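Local coordinates for major exported Hcp3 protein (PDB 3HE1), which is a secreted Hcp-family protein that probably forms hexameric rings serving as a tube component of the type VI secretion system, at residues A27-A41 with Y53-G65. Residues are numbered along the deposited sequence; the frame is centred on the assembly and turned at random.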
loop_
_atom_site.group_PDB
_atom_site.type_symbol
_atom_site.label_atom_id
_atom_site.label_comp_id
_atom_site.label_asym_id
_atom_site.label_seq_id
_atom_site.Cartn_x
_atom_site.Cartn_y
_atom_site.Cartn_z
ATOM N N ALA A 27 20.900 12.816 -11.071
ATOM C CA ALA A 27 21.758 13.787 -10.429
ATOM C C ALA A 27 23.117 13.114 -10.266
ATOM O O ALA A 27 23.211 11.873 -10.251
ATOM C CB ALA A 27 21.179 14.188 -9.085
ATOM N N TYR A 28 24.174 13.917 -10.191
ATOM C CA TYR A 28 25.504 13.393 -9.887
ATOM C C TYR A 28 26.010 14.189 -8.719
ATOM O O TYR A 28 25.634 15.342 -8.564
ATOM C CB TYR A 28 26.447 13.495 -11.090
ATOM C CG TYR A 28 26.090 12.520 -12.189
ATOM C CD1 TYR A 28 26.516 11.198 -12.131
ATOM C CD2 TYR A 28 25.299 12.911 -13.269
ATOM C CE1 TYR A 28 26.178 10.292 -13.121
ATOM C CE2 TYR A 28 24.958 12.010 -14.273
ATOM C CZ TYR A 28 25.401 10.703 -14.190
ATOM O OH TYR A 28 25.070 9.796 -15.177
HETATM N N MSE A 29 26.835 13.581 -7.882
HETATM C CA MSE A 29 27.249 14.248 -6.653
HETATM C C MSE A 29 28.756 14.168 -6.434
HETATM O O MSE A 29 29.437 13.309 -6.976
HETATM C CB MSE A 29 26.489 13.661 -5.453
HETATM C CG MSE A 29 26.859 14.223 -4.066
HETATM SE SE MSE A 29 25.826 13.269 -2.715
HETATM C CE MSE A 29 25.900 11.532 -3.603
ATOM N N SER A 30 29.276 15.088 -5.642
ATOM C CA SER A 30 30.667 15.042 -5.265
ATOM C C SER A 30 30.726 15.224 -3.772
ATOM O O SER A 30 29.941 15.984 -3.185
ATOM C CB SER A 30 31.478 16.138 -5.972
ATOM O OG SER A 30 31.072 17.434 -5.561
ATOM N N ILE A 31 31.642 14.498 -3.153
ATOM C CA ILE A 31 31.907 14.714 -1.753
ATOM C C ILE A 31 33.385 14.956 -1.515
ATOM O O ILE A 31 34.231 14.260 -2.047
ATOM C CB ILE A 31 31.386 13.561 -0.901
ATOM C CG1 ILE A 31 29.886 13.373 -1.196
ATOM C CG2 ILE A 31 31.679 13.841 0.577
ATOM C CD1 ILE A 31 29.180 12.282 -0.401
ATOM N N THR A 32 33.678 16.001 -0.755
ATOM C CA THR A 32 35.024 16.237 -0.251
ATOM C C THR A 32 34.954 16.220 1.263
ATOM O O THR A 32 34.229 17.024 1.863
ATOM C CB THR A 32 35.604 17.594 -0.705
ATOM O OG1 THR A 32 35.788 17.586 -2.123
ATOM C CG2 THR A 32 36.952 17.852 -0.035
ATOM N N GLY A 33 35.688 15.293 1.876
ATOM C CA GLY A 33 35.709 15.172 3.322
ATOM C C GLY A 33 36.976 15.777 3.897
ATOM O O GLY A 33 38.047 15.673 3.306
ATOM N N THR A 34 36.855 16.417 5.051
ATOM C CA THR A 34 38.008 17.024 5.703
ATOM C C THR A 34 39.165 16.035 5.848
ATOM O O THR A 34 40.340 16.405 5.721
ATOM C CB THR A 34 37.642 17.599 7.093
ATOM O OG1 THR A 34 36.775 16.688 7.782
ATOM C CG2 THR A 34 36.956 18.954 6.953
ATOM N N LYS A 35 38.827 14.777 6.104
ATOM C CA LYS A 35 39.837 13.745 6.308
ATOM C C LYS A 35 40.183 12.995 5.028
ATOM O O LYS A 35 41.353 12.731 4.760
ATOM C CB LYS A 35 39.392 12.761 7.390
ATOM C CG LYS A 35 39.301 13.379 8.775
ATOM C CD LYS A 35 38.016 14.188 8.961
ATOM C CE LYS A 35 38.021 14.926 10.286
ATOM N NZ LYS A 35 36.659 15.125 10.813
ATOM N N GLN A 36 39.164 12.673 4.236
ATOM C CA GLN A 36 39.331 11.795 3.085
ATOM C C GLN A 36 39.550 12.479 1.733
ATOM O O GLN A 36 39.840 11.810 0.740
ATOM C CB GLN A 36 38.130 10.864 2.972
ATOM C CG GLN A 36 37.886 10.012 4.201
ATOM C CD GLN A 36 36.959 8.839 3.917
ATOM O OE1 GLN A 36 37.250 7.998 3.059
ATOM N NE2 GLN A 36 35.843 8.772 4.643
ATOM N N GLY A 37 39.410 13.797 1.678
ATOM C CA GLY A 37 39.540 14.494 0.409
ATOM C C GLY A 37 38.294 14.291 -0.441
ATOM O O GLY A 37 37.181 14.304 0.085
ATOM N N LEU A 38 38.476 14.112 -1.748
ATOM C CA LEU A 38 37.360 13.889 -2.666
ATOM C C LEU A 38 36.933 12.433 -2.574
ATOM O O LEU A 38 37.639 11.533 -3.040
ATOM C CB LEU A 38 37.733 14.273 -4.112
ATOM C CG LEU A 38 36.597 14.281 -5.152
ATOM C CD1 LEU A 38 35.422 15.151 -4.719
ATOM C CD2 LEU A 38 37.088 14.709 -6.526
ATOM N N ILE A 39 35.780 12.207 -1.957
ATOM C CA ILE A 39 35.345 10.854 -1.635
ATOM C C ILE A 39 34.729 10.193 -2.856
ATOM O O ILE A 39 34.671 8.975 -2.953
ATOM C CB ILE A 39 34.393 10.851 -0.421
ATOM C CG1 ILE A 39 35.206 11.049 0.867
ATOM C CG2 ILE A 39 33.559 9.564 -0.364
ATOM C CD1 ILE A 39 34.398 11.566 2.058
ATOM N N THR A 40 34.311 11.011 -3.813
ATOM C CA THR A 40 33.628 10.510 -4.995
ATOM C C THR A 40 34.602 10.382 -6.173
ATOM O O THR A 40 34.189 10.164 -7.308
ATOM C CB THR A 40 32.482 11.457 -5.377
ATOM O OG1 THR A 40 33.033 12.732 -5.728
ATOM C CG2 THR A 40 31.519 11.642 -4.201
ATOM N N ALA A 41 35.896 10.517 -5.894
ATOM C CA ALA A 41 36.939 10.438 -6.923
ATOM C C ALA A 41 37.020 9.065 -7.605
ATOM O O ALA A 41 37.241 8.052 -6.943
ATOM C CB ALA A 41 38.298 10.800 -6.322
ATOM N N TYR A 53 28.314 2.293 -16.017
ATOM C CA TYR A 53 29.185 3.423 -16.330
ATOM C C TYR A 53 28.816 4.183 -17.602
ATOM O O TYR A 53 28.633 3.601 -18.673
ATOM C CB TYR A 53 30.650 2.972 -16.407
ATOM C CG TYR A 53 31.564 3.953 -17.128
ATOM C CD1 TYR A 53 32.140 5.032 -16.457
ATOM C CD2 TYR A 53 31.850 3.798 -18.481
ATOM C CE1 TYR A 53 32.969 5.932 -17.114
ATOM C CE2 TYR A 53 32.681 4.692 -19.146
ATOM C CZ TYR A 53 33.235 5.754 -18.461
ATOM O OH TYR A 53 34.059 6.630 -19.130
ATOM N N GLN A 54 28.711 5.498 -17.460
ATOM C CA GLN A 54 28.643 6.406 -18.590
ATOM C C GLN A 54 29.707 7.468 -18.351
ATOM O O GLN A 54 29.859 7.957 -17.224
ATOM C CB GLN A 54 27.260 7.057 -18.689
ATOM C CG GLN A 54 27.175 8.171 -19.735
ATOM C CD GLN A 54 25.934 9.039 -19.580
ATOM O OE1 GLN A 54 25.629 9.520 -18.486
ATOM N NE2 GLN A 54 25.215 9.249 -20.680
ATOM N N GLU A 55 30.454 7.803 -19.401
ATOM C CA GLU A 55 31.529 8.780 -19.293
ATOM C C GLU A 55 30.993 10.180 -19.018
ATOM O O GLU A 55 29.853 10.502 -19.357
ATOM C CB GLU A 55 32.398 8.775 -20.559
ATOM C CG GLU A 55 31.650 9.083 -21.852
ATOM C CD GLU A 55 32.544 9.005 -23.088
ATOM O OE1 GLU A 55 33.783 8.904 -22.935
ATOM O OE2 GLU A 55 32.001 9.041 -24.214
ATOM N N GLY A 56 31.821 11.009 -18.392
ATOM C CA GLY A 56 31.475 12.398 -18.157
ATOM C C GLY A 56 31.284 12.793 -16.699
ATOM O O GLY A 56 31.110 13.971 -16.397
ATOM N N HIS A 57 31.314 11.821 -15.794
ATOM C CA HIS A 57 31.053 12.103 -14.389
ATOM C C HIS A 57 31.883 11.208 -13.494
ATOM O O HIS A 57 31.457 10.824 -12.411
ATOM C CB HIS A 57 29.560 11.979 -14.084
ATOM C CG HIS A 57 28.728 13.012 -14.778
ATOM N ND1 HIS A 57 28.089 12.773 -15.974
ATOM C CD2 HIS A 57 28.459 14.303 -14.459
ATOM C CE1 HIS A 57 27.450 13.866 -16.357
ATOM N NE2 HIS A 57 27.658 14.807 -15.454
ATOM N N GLU A 58 33.094 10.919 -13.965
ATOM C CA GLU A 58 33.990 9.944 -13.348
ATOM C C GLU A 58 34.336 10.230 -11.888
ATOM O O GLU A 58 34.661 9.312 -11.147
ATOM C CB GLU A 58 35.280 9.810 -14.174
ATOM C CG GLU A 58 35.097 9.128 -15.538
ATOM C CD GLU A 58 34.745 10.095 -16.676
ATOM O OE1 GLU A 58 34.585 11.313 -16.430
ATOM O OE2 GLU A 58 34.640 9.626 -17.832
ATOM N N ASP A 59 34.274 11.493 -11.471
ATOM C CA ASP A 59 34.647 11.840 -10.102
ATOM C C ASP A 59 33.433 12.207 -9.274
ATOM O O ASP A 59 33.536 12.881 -8.246
ATOM C CB ASP A 59 35.681 12.963 -10.075
ATOM C CG ASP A 59 36.940 12.590 -10.803
ATOM O OD1 ASP A 59 37.340 11.409 -10.704
ATOM O OD2 ASP A 59 37.513 13.469 -11.487
ATOM N N GLN A 60 32.281 11.747 -9.741
ATOM C CA GLN A 60 31.051 11.864 -8.980
ATOM C C GLN A 60 30.413 10.504 -8.745
ATOM O O GLN A 60 30.908 9.459 -9.177
ATOM C CB GLN A 60 30.043 12.762 -9.702
ATOM C CG GLN A 60 30.325 14.250 -9.609
ATOM C CD GLN A 60 29.614 15.028 -10.699
ATOM O OE1 GLN A 60 28.975 16.046 -10.435
ATOM N NE2 GLN A 60 29.709 14.540 -11.933
ATOM N N VAL A 61 29.286 10.551 -8.058
ATOM C CA VAL A 61 28.465 9.387 -7.819
ATOM C C VAL A 61 27.075 9.620 -8.427
ATOM O O VAL A 61 26.554 10.732 -8.409
ATOM C CB VAL A 61 28.391 9.092 -6.301
ATOM C CG1 VAL A 61 28.991 10.250 -5.513
ATOM C CG2 VAL A 61 26.963 8.817 -5.865
HETATM N N MSE A 62 26.496 8.554 -8.969
HETATM C CA MSE A 62 25.187 8.571 -9.616
HETATM C C MSE A 62 24.041 8.539 -8.601
HETATM O O MSE A 62 23.732 7.486 -8.034
HETATM C CB MSE A 62 25.087 7.328 -10.489
HETATM C CG MSE A 62 24.185 7.445 -11.686
HETATM SE SE MSE A 62 23.837 5.631 -12.255
HETATM C CE MSE A 62 23.067 4.980 -10.571
ATOM N N VAL A 63 23.393 9.679 -8.387
ATOM C CA VAL A 63 22.305 9.760 -7.417
ATOM C C VAL A 63 20.971 9.336 -8.018
ATOM O O VAL A 63 20.469 9.968 -8.947
ATOM C CB VAL A 63 22.157 11.172 -6.870
ATOM C CG1 VAL A 63 20.867 11.280 -6.080
ATOM C CG2 VAL A 63 23.354 11.520 -6.013
ATOM N N GLN A 64 20.403 8.259 -7.484
ATOM C CA GLN A 64 19.137 7.724 -7.983
ATOM C C GLN A 64 17.959 8.020 -7.033
ATOM O O GLN A 64 16.842 7.543 -7.251
ATOM C CB GLN A 64 19.257 6.216 -8.269
ATOM C CG GLN A 64 20.135 5.864 -9.479
ATOM C CD GLN A 64 19.339 5.530 -10.741
ATOM O OE1 GLN A 64 18.353 4.789 -10.696
ATOM N NE2 GLN A 64 19.781 6.061 -11.878
ATOM N N GLY A 65 18.214 8.818 -5.997
ATOM C CA GLY A 65 17.178 9.241 -5.072
ATOM C C GLY A 65 17.446 10.629 -4.520
ATOM O O GLY A 65 18.562 11.129 -4.601
#
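In the curled antiparallel beta sheet of the Hcp fold, strand 27-33 pairs with the start of strand 61-71, and Tyr28 stacks flat on His57 from the loop that leads into it. The register shows in the backbone bonds Val63 N to Ala27 O and Met29 N to Val61 O, both 2.9 Å. Tyr28 and Met62 form the non-hydrogen-bonded pair between them, and Met62 CG packs on Tyr28 CE1 at 3.8 Å.

With CG of Tyr28 anti to its carbonyl carbon (chi1 -71°), the phenol ring lies over the imidazole in a face-to-face stack, the planes only 3° apart and the centroids 3.9 Å. His57 CB also sits over the phenol face, adding a CH-pi contact. The imidazole is also held from outside these two segments, its NE2 hydrogen-bonded to Tyr121 OH of strand 112-123, while Phe44 meets the Tyr28 ring edge-to-face.

On the sheet face opposite Tyr28 and Met62 lie Ala27, Met29, Val61 and Val63. The selenomethionine Met29 runs extended to SE and then bends, which brings CE to 3.5 Å from Val63 CG2 and also against Val61 CG2; Ile92 of strand 86-95 continues this apolar layer.

Further along, the type I turns Leu38-Ala41 and His57-Gln60 are tied together by Thr40. Its hydroxyl, placed between backbone N and carbonyl carbon, accepts a weak bond from Ile31 N and donates to Asp59 O, with OG1 2.6 Å from that oxygen and tilted 33° from the carbonyl plane.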